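Long-range contacts in 3-chlorocatechol 1,2-dioxygenase (Rhodococcus opacus, PDB 2BOY), which probably catalyses the iron(III)-dependent intradiol cleavage of catechols, including 3-chlorocatechol, between their two hydroxyl-bearing carbons: residues W37-V41 against P174-L178; P48-D52 against Q75-F79; S70-I74 against A223-L228; T206-N212 against L228-L232. One frame throughout, in Å; residues are numbered along the deposited sequence.

Contact 1 of 4, residues W37-V41 against P174-L178; sequences WLISV and PTGAL. With LPP (2-(hexadecanoyloxy)-1-[(phosphonooxy)methyl]ethyl hexadecanoate), chain K.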
loop_
_atom_site.group_PDB
_atom_site.type_symbol
_atom_site.label_atom_id
_atom_site.label_comp_id
_atom_site.label_asym_id
_atom_site.label_seq_id
_atom_site.Cartn_x
_atom_site.Cartn_y
_atom_site.Cartn_z
ATOM N N TRP A 37 -8.504 2.833 4.363
ATOM C CA TRP A 37 -8.568 2.564 2.920
ATOM C C TRP A 37 -7.638 1.430 2.550
ATOM O O TRP A 37 -8.036 0.481 1.870
ATOM C CB TRP A 37 -8.244 3.839 2.103
ATOM C CG TRP A 37 -8.351 3.580 0.610
ATOM C CD1 TRP A 37 -9.494 3.605 -0.160
ATOM C CD2 TRP A 37 -7.296 3.214 -0.249
ATOM N NE1 TRP A 37 -9.192 3.267 -1.459
ATOM C CE2 TRP A 37 -7.849 3.007 -1.542
ATOM C CE3 TRP A 37 -5.914 3.004 -0.064
ATOM C CZ2 TRP A 37 -7.068 2.653 -2.651
ATOM C CZ3 TRP A 37 -5.137 2.646 -1.162
ATOM C CH2 TRP A 37 -5.726 2.456 -2.446
ATOM N N LEU A 38 -6.405 1.490 3.028
ATOM C CA LEU A 38 -5.467 0.401 2.729
ATOM C C LEU A 38 -5.966 -0.956 3.185
ATOM O O LEU A 38 -5.887 -1.948 2.446
ATOM C CB LEU A 38 -4.100 0.735 3.336
ATOM C CG LEU A 38 -3.415 1.882 2.583
ATOM C CD1 LEU A 38 -2.345 2.482 3.493
ATOM C CD2 LEU A 38 -2.759 1.341 1.299
ATOM N N ILE A 39 -6.546 -1.003 4.383
ATOM C CA ILE A 39 -7.121 -2.242 4.922
ATOM C C ILE A 39 -8.210 -2.768 3.968
ATOM O O ILE A 39 -8.237 -3.962 3.672
ATOM C CB ILE A 39 -7.639 -2.015 6.347
ATOM C CG1 ILE A 39 -6.467 -1.936 7.342
ATOM C CG2 ILE A 39 -8.600 -3.124 6.788
ATOM C CD1 ILE A 39 -6.852 -1.237 8.697
ATOM N N SER A 40 -9.067 -1.872 3.484
ATOM C CA SER A 40 -10.178 -2.240 2.579
ATOM C C SER A 40 -9.703 -2.837 1.230
ATOM O O SER A 40 -10.312 -3.773 0.690
ATOM C CB SER A 40 -11.105 -1.039 2.370
ATOM O OG SER A 40 -10.545 -0.102 1.463
ATOM N N VAL A 41 -8.571 -2.347 0.734
ATOM C CA VAL A 41 -7.978 -2.904 -0.465
ATOM C C VAL A 41 -7.739 -4.397 -0.306
ATOM O O VAL A 41 -8.128 -5.212 -1.195
ATOM C CB VAL A 41 -6.661 -2.161 -0.878
ATOM C CG1 VAL A 41 -6.079 -2.821 -2.135
ATOM C CG2 VAL A 41 -6.926 -0.677 -1.097
ATOM N N PRO A 174 -12.403 -0.302 -3.428
ATOM C CA PRO A 174 -11.457 0.704 -2.948
ATOM C C PRO A 174 -10.686 1.419 -4.091
ATOM O O PRO A 174 -10.473 2.603 -3.981
ATOM C CB PRO A 174 -10.499 -0.108 -2.056
ATOM C CG PRO A 174 -11.267 -1.343 -1.666
ATOM C CD PRO A 174 -12.142 -1.645 -2.870
ATOM N N THR A 175 -10.326 0.739 -5.179
ATOM C CA THR A 175 -9.503 1.406 -6.203
ATOM C C THR A 175 -10.358 2.506 -6.847
ATOM O O THR A 175 -9.958 3.661 -6.987
ATOM C CB THR A 175 -9.051 0.411 -7.290
ATOM O OG1 THR A 175 -8.339 -0.683 -6.672
ATOM C CG2 THR A 175 -8.032 1.078 -8.254
ATOM N N GLY A 176 -11.559 2.100 -7.239
ATOM C CA GLY A 176 -12.527 3.009 -7.815
ATOM C C GLY A 176 -12.903 4.084 -6.831
ATOM O O GLY A 176 -13.137 5.231 -7.257
ATOM N N ALA A 177 -12.947 3.758 -5.537
ATOM C CA ALA A 177 -13.255 4.800 -4.517
ATOM C C ALA A 177 -12.160 5.840 -4.424
ATOM O O ALA A 177 -12.438 7.019 -4.259
ATOM C CB ALA A 177 -13.508 4.187 -3.128
ATOM N N LEU A 178 -10.893 5.412 -4.482
ATOM C CA LEU A 178 -9.805 6.385 -4.498
ATOM C C LEU A 178 -9.853 7.303 -5.748
ATOM O O LEU A 178 -9.648 8.523 -5.650
ATOM C CB LEU A 178 -8.450 5.659 -4.461
ATOM C CG LEU A 178 -7.229 6.513 -4.810
ATOM C CD1 LEU A 178 -6.986 7.590 -3.737
ATOM C CD2 LEU A 178 -6.036 5.593 -4.922
HETATM C C6 LPP K . -12.232 10.866 2.823
HETATM C C7 LPP K . -11.184 10.079 2.028
HETATM C C8 LPP K . -9.813 10.334 2.666
HETATM O O9 LPP K . -11.506 8.658 2.043
HETATM O O27 LPP K . -8.916 11.028 1.790
HETATM C C11 LPP K . -11.085 7.862 0.857
HETATM O O10 LPP K . -11.857 7.007 0.429
HETATM C C12 LPP K . -9.734 8.065 0.165
HETATM C C13 LPP K . -8.646 7.220 0.822
HETATM C C14 LPP K . -7.244 7.748 0.530
HETATM C C15 LPP K . -6.211 6.623 0.540
HETATM C C16 LPP K . -4.884 7.070 -0.059
HETATM C C17 LPP K . -3.753 6.116 0.279
HETATM C C18 LPP K . -2.823 5.945 -0.907
HETATM C C19 LPP K . -1.358 6.028 -0.472
HETATM C C20 LPP K . -0.434 6.423 -1.635
HETATM C C21 LPP K . -0.136 5.252 -2.562
HETATM C C29 LPP K . -7.967 11.831 2.556
HETATM O O28 LPP K . -8.237 12.104 3.717
HETATM C C30 LPP K . -6.688 12.354 1.920
HETATM C C31 LPP K . -5.719 11.207 1.645
HETATM C C32 LPP K . -4.266 11.583 1.942
HETATM C C33 LPP K . -3.360 10.377 1.767
HETATM C C34 LPP K . -2.147 10.433 2.694
HETATM C C35 LPP K . -1.458 9.084 2.748
HETATM C C36 LPP K . -0.552 8.957 3.969
HETATM C C37 LPP K . -0.335 7.486 4.326
HETATM C C38 LPP K . 0.836 6.914 3.543
HETATM C C39 LPP K . 0.604 5.458 3.154
HETATM C C40 LPP K . 1.789 4.945 2.342
HETATM C C41 LPP K . 1.388 3.797 1.430
HETATM C C42 LPP K . 2.405 2.662 1.472
HETATM C C43 LPP K . 1.749 1.350 1.036
#

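Contact 2 of 4, residues P48-D52 against Q75-F79; sequences PLFLD and QGPYF. With BHO (benzhydroxamic acid), chain J.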
loop_
_atom_site.group_PDB
_atom_site.type_symbol
_atom_site.label_atom_id
_atom_site.label_comp_id
_atom_site.label_asym_id
_atom_site.label_seq_id
_atom_site.Cartn_x
_atom_site.Cartn_y
_atom_site.Cartn_z
ATOM N N PRO A 48 -4.092 -6.586 -6.706
ATOM C CA PRO A 48 -3.705 -6.639 -8.127
ATOM C C PRO A 48 -4.355 -5.513 -8.962
ATOM O O PRO A 48 -3.636 -4.895 -9.754
ATOM C CB PRO A 48 -4.140 -8.031 -8.575
ATOM C CG PRO A 48 -4.221 -8.876 -7.286
ATOM C CD PRO A 48 -4.634 -7.877 -6.217
ATOM N N LEU A 49 -5.644 -5.214 -8.748
ATOM C CA LEU A 49 -6.280 -4.137 -9.475
ATOM C C LEU A 49 -5.612 -2.795 -9.177
ATOM O O LEU A 49 -5.224 -2.064 -10.088
ATOM C CB LEU A 49 -7.784 -4.088 -9.154
ATOM C CG LEU A 49 -8.580 -2.895 -9.709
ATOM C CD1 LEU A 49 -8.580 -2.822 -11.246
ATOM C CD2 LEU A 49 -10.030 -3.030 -9.180
ATOM N N PHE A 50 -5.479 -2.461 -7.892
ATOM C CA PHE A 50 -4.907 -1.174 -7.513
ATOM C C PHE A 50 -3.511 -1.010 -8.092
ATOM O O PHE A 50 -3.186 0.023 -8.706
ATOM C CB PHE A 50 -4.835 -1.075 -5.983
ATOM C CG PHE A 50 -4.114 0.145 -5.499
ATOM C CD1 PHE A 50 -2.923 0.023 -4.782
ATOM C CD2 PHE A 50 -4.574 1.411 -5.798
ATOM C CE1 PHE A 50 -2.255 1.158 -4.324
ATOM C CE2 PHE A 50 -3.882 2.549 -5.370
ATOM C CZ PHE A 50 -2.723 2.402 -4.636
ATOM N N LEU A 51 -2.672 -2.029 -7.870
ATOM C CA LEU A 51 -1.292 -1.928 -8.325
ATOM C C LEU A 51 -1.228 -1.871 -9.848
ATOM O O LEU A 51 -0.450 -1.077 -10.405
ATOM C CB LEU A 51 -0.482 -3.127 -7.817
ATOM C CG LEU A 51 -0.421 -3.145 -6.267
ATOM C CD1 LEU A 51 0.212 -4.471 -5.800
ATOM C CD2 LEU A 51 0.313 -1.930 -5.715
ATOM N N ASP A 52 -2.039 -2.709 -10.507
ATOM C CA ASP A 52 -2.045 -2.755 -11.968
ATOM C C ASP A 52 -2.556 -1.458 -12.585
ATOM O O ASP A 52 -2.059 -1.068 -13.655
ATOM C CB ASP A 52 -2.853 -3.932 -12.507
ATOM C CG ASP A 52 -2.105 -5.246 -12.386
ATOM O OD1 ASP A 52 -0.938 -5.271 -11.908
ATOM O OD2 ASP A 52 -2.639 -6.316 -12.718
ATOM N N GLN A 75 -0.200 -6.373 -18.626
ATOM C CA GLN A 75 -1.177 -7.461 -18.660
ATOM C C GLN A 75 -2.524 -7.028 -18.031
ATOM O O GLN A 75 -3.604 -7.431 -18.485
ATOM C CB GLN A 75 -0.643 -8.654 -17.858
ATOM C CG GLN A 75 -1.582 -9.879 -17.948
ATOM C CD GLN A 75 -1.036 -11.104 -17.288
ATOM O OE1 GLN A 75 -1.687 -11.676 -16.396
ATOM N NE2 GLN A 75 0.157 -11.519 -17.684
ATOM N N GLY A 76 -2.450 -6.262 -16.946
ATOM C CA GLY A 76 -3.641 -5.971 -16.146
ATOM C C GLY A 76 -4.062 -7.207 -15.330
ATOM O O GLY A 76 -3.419 -8.283 -15.393
ATOM N N PRO A 77 -5.114 -7.072 -14.529
ATOM C CA PRO A 77 -5.466 -8.099 -13.535
ATOM C C PRO A 77 -6.549 -9.082 -13.943
ATOM O O PRO A 77 -6.951 -9.908 -13.099
ATOM C CB PRO A 77 -5.988 -7.241 -12.348
ATOM C CG PRO A 77 -6.743 -6.146 -13.059
ATOM C CD PRO A 77 -5.910 -5.833 -14.346
ATOM N N TYR A 78 -7.017 -9.017 -15.186
ATOM C CA TYR A 78 -8.169 -9.795 -15.588
ATOM C C TYR A 78 -7.910 -10.940 -16.547
ATOM O O TYR A 78 -8.873 -11.478 -17.118
ATOM C CB TYR A 78 -9.253 -8.869 -16.199
ATOM C CG TYR A 78 -9.794 -7.856 -15.209
ATOM C CD1 TYR A 78 -9.714 -8.065 -13.823
ATOM C CD2 TYR A 78 -10.406 -6.707 -15.669
ATOM C CE1 TYR A 78 -10.254 -7.096 -12.921
ATOM C CE2 TYR A 78 -10.927 -5.751 -14.791
ATOM C CZ TYR A 78 -10.856 -5.955 -13.441
ATOM O OH TYR A 78 -11.402 -4.958 -12.634
ATOM N N PHE A 79 -6.650 -11.347 -16.719
ATOM C CA PHE A 79 -6.395 -12.545 -17.518
ATOM C C PHE A 79 -6.917 -13.750 -16.761
ATOM O O PHE A 79 -6.775 -13.796 -15.532
ATOM C CB PHE A 79 -4.879 -12.769 -17.724
ATOM C CG PHE A 79 -4.545 -14.059 -18.414
ATOM C CD1 PHE A 79 -4.950 -14.286 -19.738
ATOM C CD2 PHE A 79 -3.800 -15.053 -17.750
ATOM C CE1 PHE A 79 -4.634 -15.487 -20.370
ATOM C CE2 PHE A 79 -3.468 -16.278 -18.395
ATOM C CZ PHE A 79 -3.891 -16.500 -19.690
HETATM C C1 BHO J . -6.940 -3.383 -16.791
HETATM C C2 BHO J . -5.623 -2.796 -16.471
HETATM C C3 BHO J . -5.450 -2.179 -15.231
HETATM C C4 BHO J . -6.532 -2.115 -14.339
HETATM C C5 BHO J . -7.764 -2.661 -14.657
HETATM C C6 BHO J . -7.984 -3.287 -15.885
HETATM C C BHO J . -7.121 -4.046 -18.120
HETATM O O1 BHO J . -6.438 -3.655 -19.009
HETATM N N BHO J . -7.998 -4.985 -18.411
HETATM O O2 BHO J . -8.186 -6.007 -17.731
#

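Contact 3 of 4, residues S70-I74 against A223-L228; sequences SQSSI and AVKPEL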
loop_
_atom_site.group_PDB
_atom_site.type_symbol
_atom_site.label_atom_id
_atom_site.label_comp_id
_atom_site.label_asym_id
_atom_site.label_seq_id
_atom_site.Cartn_x
_atom_site.Cartn_y
_atom_site.Cartn_z
ATOM N N SER A 70 7.797 -6.827 -31.195
ATOM C CA SER A 70 6.970 -5.625 -31.362
ATOM C C SER A 70 6.475 -5.063 -30.010
ATOM O O SER A 70 6.749 -5.648 -28.946
ATOM C CB SER A 70 5.824 -5.908 -32.346
ATOM O OG SER A 70 4.946 -6.925 -31.872
ATOM N N GLN A 71 5.764 -3.928 -30.056
ATOM C CA GLN A 71 5.463 -3.177 -28.859
ATOM C C GLN A 71 4.625 -3.969 -27.853
ATOM O O GLN A 71 3.706 -4.680 -28.236
ATOM C CB GLN A 71 4.768 -1.860 -29.207
ATOM C CG GLN A 71 4.561 -0.915 -27.974
ATOM C CD GLN A 71 5.865 -0.524 -27.240
ATOM O OE1 GLN A 71 6.401 -1.289 -26.441
ATOM N NE2 GLN A 71 6.346 0.707 -27.501
ATOM N N SER A 72 4.942 -3.821 -26.570
ATOM C CA SER A 72 4.313 -4.620 -25.506
ATOM C C SER A 72 3.477 -3.688 -24.649
ATOM O O SER A 72 3.617 -2.470 -24.771
ATOM C CB SER A 72 5.390 -5.259 -24.613
ATOM O OG SER A 72 6.290 -4.243 -24.203
ATOM N N SER A 73 2.667 -4.256 -23.741
ATOM C CA SER A 73 1.933 -3.432 -22.775
ATOM C C SER A 73 1.635 -4.181 -21.484
ATOM O O SER A 73 2.008 -5.359 -21.351
ATOM C CB SER A 73 0.651 -2.866 -23.387
ATOM O OG SER A 73 0.147 -1.831 -22.532
ATOM N N ILE A 74 0.975 -3.523 -20.524
ATOM C CA ILE A 74 0.657 -4.207 -19.263
ATOM C C ILE A 74 -0.252 -5.389 -19.517
ATOM O O ILE A 74 -1.020 -5.398 -20.490
ATOM C CB ILE A 74 0.040 -3.275 -18.193
ATOM C CG1 ILE A 74 -1.375 -2.809 -18.621
ATOM C CG2 ILE A 74 0.950 -2.027 -17.913
ATOM C CD1 ILE A 74 -2.102 -2.037 -17.518
ATOM N N ALA A 223 -1.396 3.005 -19.966
ATOM C CA ALA A 223 -0.816 1.876 -20.683
ATOM C C ALA A 223 -0.955 1.982 -22.209
ATOM O O ALA A 223 -0.671 1.003 -22.925
ATOM C CB ALA A 223 -1.464 0.548 -20.184
ATOM N N VAL A 224 -1.386 3.147 -22.723
ATOM C CA VAL A 224 -1.509 3.290 -24.163
ATOM C C VAL A 224 -0.119 3.651 -24.716
ATOM O O VAL A 224 0.595 4.471 -24.147
ATOM C CB VAL A 224 -2.542 4.343 -24.593
ATOM C CG1 VAL A 224 -2.496 4.649 -26.118
ATOM C CG2 VAL A 224 -3.961 3.920 -24.173
ATOM N N LYS A 225 0.249 2.992 -25.806
ATOM C CA LYS A 225 1.451 3.372 -26.573
ATOM C C LYS A 225 1.048 3.542 -28.051
ATOM O O LYS A 225 0.099 2.896 -28.548
ATOM C CB LYS A 225 2.588 2.330 -26.386
ATOM C CG LYS A 225 2.940 2.021 -24.906
ATOM C CD LYS A 225 4.038 0.972 -24.848
ATOM C CE LYS A 225 4.370 0.451 -23.424
ATOM N NZ LYS A 225 5.399 -0.644 -23.565
ATOM N N PRO A 226 1.726 4.456 -28.749
ATOM C CA PRO A 226 1.293 4.839 -30.084
ATOM C C PRO A 226 1.369 3.684 -31.070
ATOM O O PRO A 226 0.601 3.709 -32.014
ATOM C CB PRO A 226 2.257 5.972 -30.479
ATOM C CG PRO A 226 3.459 5.849 -29.564
ATOM C CD PRO A 226 2.949 5.173 -28.296
ATOM N N GLU A 227 2.289 2.739 -30.895
ATOM C CA GLU A 227 2.392 1.587 -31.804
ATOM C C GLU A 227 1.198 0.660 -31.712
ATOM O O GLU A 227 1.018 -0.169 -32.596
ATOM C CB GLU A 227 3.656 0.750 -31.529
ATOM C CG GLU A 227 4.962 1.538 -31.610
ATOM C CD GLU A 227 5.322 2.314 -30.333
ATOM O OE1 GLU A 227 6.381 3.025 -30.338
ATOM O OE2 GLU A 227 4.562 2.260 -29.331
ATOM N N LEU A 228 0.367 0.846 -30.677
ATOM C CA LEU A 228 -0.737 -0.095 -30.362
ATOM C C LEU A 228 -2.142 0.442 -30.737
ATOM O O LEU A 228 -3.165 -0.158 -30.407
ATOM C CB LEU A 228 -0.704 -0.408 -28.856
ATOM C CG LEU A 228 0.663 -0.954 -28.352
ATOM C CD1 LEU A 228 0.645 -1.114 -26.840
ATOM C CD2 LEU A 228 1.011 -2.283 -29.085
#

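Contact 4 of 4, residues T206-N212 against L228-L232; sequences TQLYFEN and LLLSL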
loop_
_atom_site.group_PDB
_atom_site.type_symbol
_atom_site.label_atom_id
_atom_site.label_comp_id
_atom_site.label_asym_id
_atom_site.label_seq_id
_atom_site.Cartn_x
_atom_site.Cartn_y
_atom_site.Cartn_z
ATOM N N THR A 206 0.633 -7.806 -24.752
ATOM C CA THR A 206 0.366 -6.485 -25.273
ATOM C C THR A 206 -1.151 -6.218 -25.319
ATOM O O THR A 206 -1.950 -7.074 -24.933
ATOM C CB THR A 206 1.071 -6.320 -26.670
ATOM O OG1 THR A 206 1.079 -4.942 -27.077
ATOM C CG2 THR A 206 0.375 -7.098 -27.815
ATOM N N GLN A 207 -1.506 -5.028 -25.768
ATOM C CA GLN A 207 -2.919 -4.610 -25.866
ATOM C C GLN A 207 -3.039 -3.825 -27.138
ATOM O O GLN A 207 -2.105 -3.108 -27.502
ATOM C CB GLN A 207 -3.246 -3.638 -24.746
ATOM C CG GLN A 207 -3.272 -4.295 -23.377
ATOM C CD GLN A 207 -3.934 -3.449 -22.326
ATOM O OE1 GLN A 207 -4.893 -2.716 -22.606
ATOM N NE2 GLN A 207 -3.445 -3.565 -21.106
ATOM N N LEU A 208 -4.202 -3.876 -27.784
ATOM C CA LEU A 208 -4.387 -3.019 -28.968
ATOM C C LEU A 208 -5.631 -2.169 -28.733
ATOM O O LEU A 208 -6.603 -2.675 -28.226
ATOM C CB LEU A 208 -4.548 -3.882 -30.235
ATOM C CG LEU A 208 -3.288 -4.727 -30.534
ATOM C CD1 LEU A 208 -3.526 -5.749 -31.642
ATOM C CD2 LEU A 208 -2.087 -3.821 -30.868
ATOM N N TYR A 209 -5.552 -0.896 -29.077
ATOM C CA TYR A 209 -6.580 0.112 -28.818
ATOM C C TYR A 209 -7.131 0.588 -30.159
ATOM O O TYR A 209 -6.622 0.207 -31.197
ATOM C CB TYR A 209 -5.939 1.289 -28.112
ATOM C CG TYR A 209 -5.219 0.907 -26.835
ATOM C CD1 TYR A 209 -3.853 0.650 -26.838
ATOM C CD2 TYR A 209 -5.920 0.814 -25.624
ATOM C CE1 TYR A 209 -3.197 0.279 -25.672
ATOM C CE2 TYR A 209 -5.271 0.441 -24.448
ATOM C CZ TYR A 209 -3.914 0.182 -24.487
ATOM O OH TYR A 209 -3.254 -0.163 -23.329
ATOM N N PHE A 210 -8.186 1.393 -30.148
ATOM C CA PHE A 210 -8.872 1.821 -31.395
ATOM C C PHE A 210 -8.660 3.325 -31.545
ATOM O O PHE A 210 -9.003 4.078 -30.630
ATOM C CB PHE A 210 -10.332 1.434 -31.302
ATOM C CG PHE A 210 -10.534 -0.036 -31.150
ATOM C CD1 PHE A 210 -10.676 -0.615 -29.896
ATOM C CD2 PHE A 210 -10.482 -0.868 -32.266
ATOM C CE1 PHE A 210 -10.802 -1.969 -29.769
ATOM C CE2 PHE A 210 -10.614 -2.234 -32.135
ATOM C CZ PHE A 210 -10.775 -2.784 -30.883
ATOM N N GLU A 211 -8.006 3.719 -32.642
ATOM C CA GLU A 211 -7.606 5.103 -32.972
ATOM C C GLU A 211 -8.640 6.147 -32.561
ATOM O O GLU A 211 -8.344 7.159 -31.935
ATOM C CB GLU A 211 -7.520 5.214 -34.490
ATOM C CG GLU A 211 -6.181 5.670 -34.979
ATOM C CD GLU A 211 -5.975 5.291 -36.414
ATOM O OE1 GLU A 211 -6.977 5.204 -37.168
ATOM O OE2 GLU A 211 -4.810 5.064 -36.765
ATOM N N ASN A 212 -9.871 5.861 -32.934
ATOM C CA ASN A 212 -10.957 6.817 -32.831
ATOM C C ASN A 212 -11.615 6.823 -31.443
ATOM O O ASN A 212 -12.541 7.590 -31.201
ATOM C CB ASN A 212 -11.969 6.450 -33.924
ATOM C CG ASN A 212 -11.464 5.274 -34.821
ATOM O OD1 ASN A 212 -11.620 5.306 -36.053
ATOM N ND2 ASN A 212 -10.839 4.247 -34.195
ATOM N N LEU A 228 0.367 0.846 -30.677
ATOM C CA LEU A 228 -0.737 -0.095 -30.362
ATOM C C LEU A 228 -2.142 0.442 -30.737
ATOM O O LEU A 228 -3.165 -0.158 -30.407
ATOM C CB LEU A 228 -0.704 -0.408 -28.856
ATOM C CG LEU A 228 0.663 -0.954 -28.352
ATOM C CD1 LEU A 228 0.645 -1.114 -26.840
ATOM C CD2 LEU A 228 1.011 -2.283 -29.085
ATOM N N LEU A 229 -2.175 1.558 -31.437
ATOM C CA LEU A 229 -3.431 2.111 -31.909
ATOM C C LEU A 229 -3.831 1.561 -33.293
ATOM O O LEU A 229 -3.065 1.661 -34.266
ATOM C CB LEU A 229 -3.376 3.640 -31.883
ATOM C CG LEU A 229 -3.224 4.258 -30.464
ATOM C CD1 LEU A 229 -2.627 5.657 -30.591
ATOM C CD2 LEU A 229 -4.596 4.316 -29.817
ATOM N N LEU A 230 -5.014 0.956 -33.358
ATOM C CA LEU A 230 -5.488 0.339 -34.590
ATOM C C LEU A 230 -6.369 1.307 -35.351
ATOM O O LEU A 230 -7.053 2.125 -34.731
ATOM C CB LEU A 230 -6.361 -0.870 -34.273
ATOM C CG LEU A 230 -5.730 -2.037 -33.505
ATOM C CD1 LEU A 230 -6.815 -3.057 -33.142
ATOM C CD2 LEU A 230 -4.602 -2.704 -34.293
ATOM N N SER A 231 -6.343 1.197 -36.675
ATOM C CA SER A 231 -7.309 1.883 -37.540
ATOM C C SER A 231 -8.378 0.897 -37.975
ATOM O O SER A 231 -8.087 -0.248 -38.300
ATOM C CB SER A 231 -6.607 2.465 -38.764
ATOM O OG SER A 231 -6.011 1.441 -39.534
ATOM N N LEU A 232 -9.615 1.362 -37.985
ATOM C CA LEU A 232 -10.780 0.578 -38.352
ATOM C C LEU A 232 -11.300 1.031 -39.722
ATOM O O LEU A 232 -11.424 2.256 -39.968
ATOM C CB LEU A 232 -11.874 0.864 -37.336
ATOM C CG LEU A 232 -12.246 -0.157 -36.264
ATOM C CD1 LEU A 232 -11.114 -1.137 -35.954
ATOM C CD2 LEU A 232 -12.816 0.541 -35.021
HETATM O O HOH W 1 -9.616 4.301 -37.667
#

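Contact 1 of 4, residues W37-V41 against P174-L178
Pro174 opens the short helix 174-181 and makes most of the contact with helix 28-43, which runs roughly antiparallel to it: the axes of the two short segments lie 144° apart and approach to 10.0 Å. Its ring is directed at the last turn of the partner helix, with CB 3.7 Å from Val41 CG2 and CG 3.4 Å from Ser40 OG. That hydroxyl is turned back on its own helix, where OG donates to Trp37 O at 2.6 Å. The carbonyl of Pro174 takes the one hydrogen bond between the segments, from Trp37 NE1 to Pro174 O at 2.9 Å, and the same oxygen accepts the first helical bond of its own segment, from Leu178 N, also at 2.9 Å. The CA-to-CB bond of Thr175 points away from helix 28-43; its side chain packs on Leu49 and Phe50 of helix 47-54, and its backbone nitrogen is bound by Glu46. One turn on, Leu178 packs CB against Trp37 CZ2 at 3.8 Å and also meets Val10 of the second subunit. The indole thus links the N-terminal helical part of the enzyme to a helix of the catalytic domain, while Trp37 CB lies 3.6 Å from C13 of the bound phospholipid. An apolar side chain with a single polar group suits this place: NE1 is satisfied by a backbone carbonyl, and the hydrocarbon remainder can be shared between protein and lipid chain.

Contact 2 of 4, residues P48-D52 against Q75-F79
Pro77 sets its ring against the first turn of helix 47-54, its CG 4.1 Å from Leu49 CA and its CB 4.3 Å from Pro48 CB. Leu49 reaches further along the loop, where CD1 comes 3.8 Å from Tyr78 OH, a hydroxyl hydrogen-bonded to Tyr167. No hydrogen bond joins the two segments: Asp52 OD2 lies 3.2 Å from Pro77 N, which has no hydrogen to give, and OD1 is instead bound by Tyr31 of the second subunit. This meeting of the N-terminal helices with the loop before the barrel forms one wall of the active-site pocket of the intradiol dioxygenase, beside the iron held by Tyr133, His191 and His193. Bound benzhydroxamic acid places its ring here, with C5 3.5 Å from Leu49 CD1 and C1 3.6 Å from Pro77 CD, while its O2 lies 3.1 Å from Tyr78 CD2. At Gly76, with phi at 74°, CA is 3.8 Å from C2 of the benzhydroxamic acid, and a CB would clash with that atom.

Contact 3 of 4, residues S70-I74 against A223-L228
Lys225 extends its side chain across to the loop 70-74, and its ammonium group has three partners: NZ donates to Ser72 O at 2.8 Å and to Gln71 OE1 at 3.1 Å, and forms a salt bridge with Glu60 of helix 56-64. Both ends of the Gln71 amide are used as well. OE1 accepts from Ser72 N at 2.9 Å in addition to the lysine, and NE2 donates to Glu227 OE2 at 3.0 Å, nearly straight at 167°. The Ser72 hydroxyl is hydrogen-bonded to Glu60, the same carboxylate that pairs with Lys225, and to Asn67. Two irregular connections are tied together in this way: the loop that leads from the N-terminal helices into the catalytic beta domain, and the one between strands 204-210 and 229-236, whose end winds into a 3-10 turn closed by the bond from Leu228 N to Lys225 O at 3.0 Å. Further along, Ser73 OG donates to Ala223 O at 3.0 Å, an oxygen that also receives a weak hydrogen bond from Tyr209. Gln71 O is taken by Thr206, and Ile74 O by Gln207. Leu228 adds apolar packing to the polar pairs, with CD2 3.8 Å from Gln71 CB and CD1 3.9 Å from Ser73 CB. Ile74, which lines the benzhydroxamic acid pocket, rests CG1 on Ala223 CB at 3.7 Å.

Contact 4 of 4, residues T206-N212 against L228-L232
Thr206 lies near the start of a parallel strand pair, 204-210 beside 229-236, within the mixed sheet of the intradiol dioxygenase beta domain. Its OG1 touches Leu228 CD2 at 3.3 Å and is bound to Gln71 O. Gln207 faces the active site, packing on His191 and His193 of the iron site and bonding Arg188 and the carbonyl of Ile74; its own backbone O, 3.3 Å from Leu228 CB, has no polar partner in the model. Leu208 turns to the other face, where CD2 meets Leu228 CD2 at 3.9 Å and CB meets Leu230 CD1 at 3.8 Å, close to Tyr247 of the neighbouring strand 241-250 and Phe105 of strand 102-110. At Tyr209 the backbone pairing begins: N donates to Leu228 O and O accepts from Leu230 N, both at 2.8 Å, so that Tyr209 straddles Leu229 as parallel strands require. On their common face, Tyr209 CB lies 3.7 Å from Leu229 CD2, while the phenol hydroxyl is bound by Arg188. Phe210 shares the opposite face with Leu230, its CE2 4.0 Å from Leu230 CD1, and its ring edge abuts Leu232 CD1. Glu211 N completes the pairing with Leu230 O at 2.8 Å. Past the strand, one water bridges the segments: it donates to Glu211 OE1 and Asn212 OD1, each at 2.8 Å, and accepts from Leu232 N at 3.0 Å.

Contacts 1 and 2 belong to the interface between the N-terminal helices and the catalytic domain; both are buried, largely apolar and touched by the second subunit, and they meet where Trp37 CH2 lies 3.5 Å from Phe50 CE2. Contact 3, also buried, ties the loop after the N-terminal helices to the beta domain, and contact 4 lies within that domain; their centres are 9 Å apart and they share Leu228. Contact 3 joins irregular loops through side-chain hydrogen bonds, whereas contact 4 uses regular backbone pairing and runs from a buried face to an exposed, water-bridged end. Residues of contacts 2, 3 and 4 all line the benzhydroxamic acid pocket; contact 1 borders the phospholipid instead.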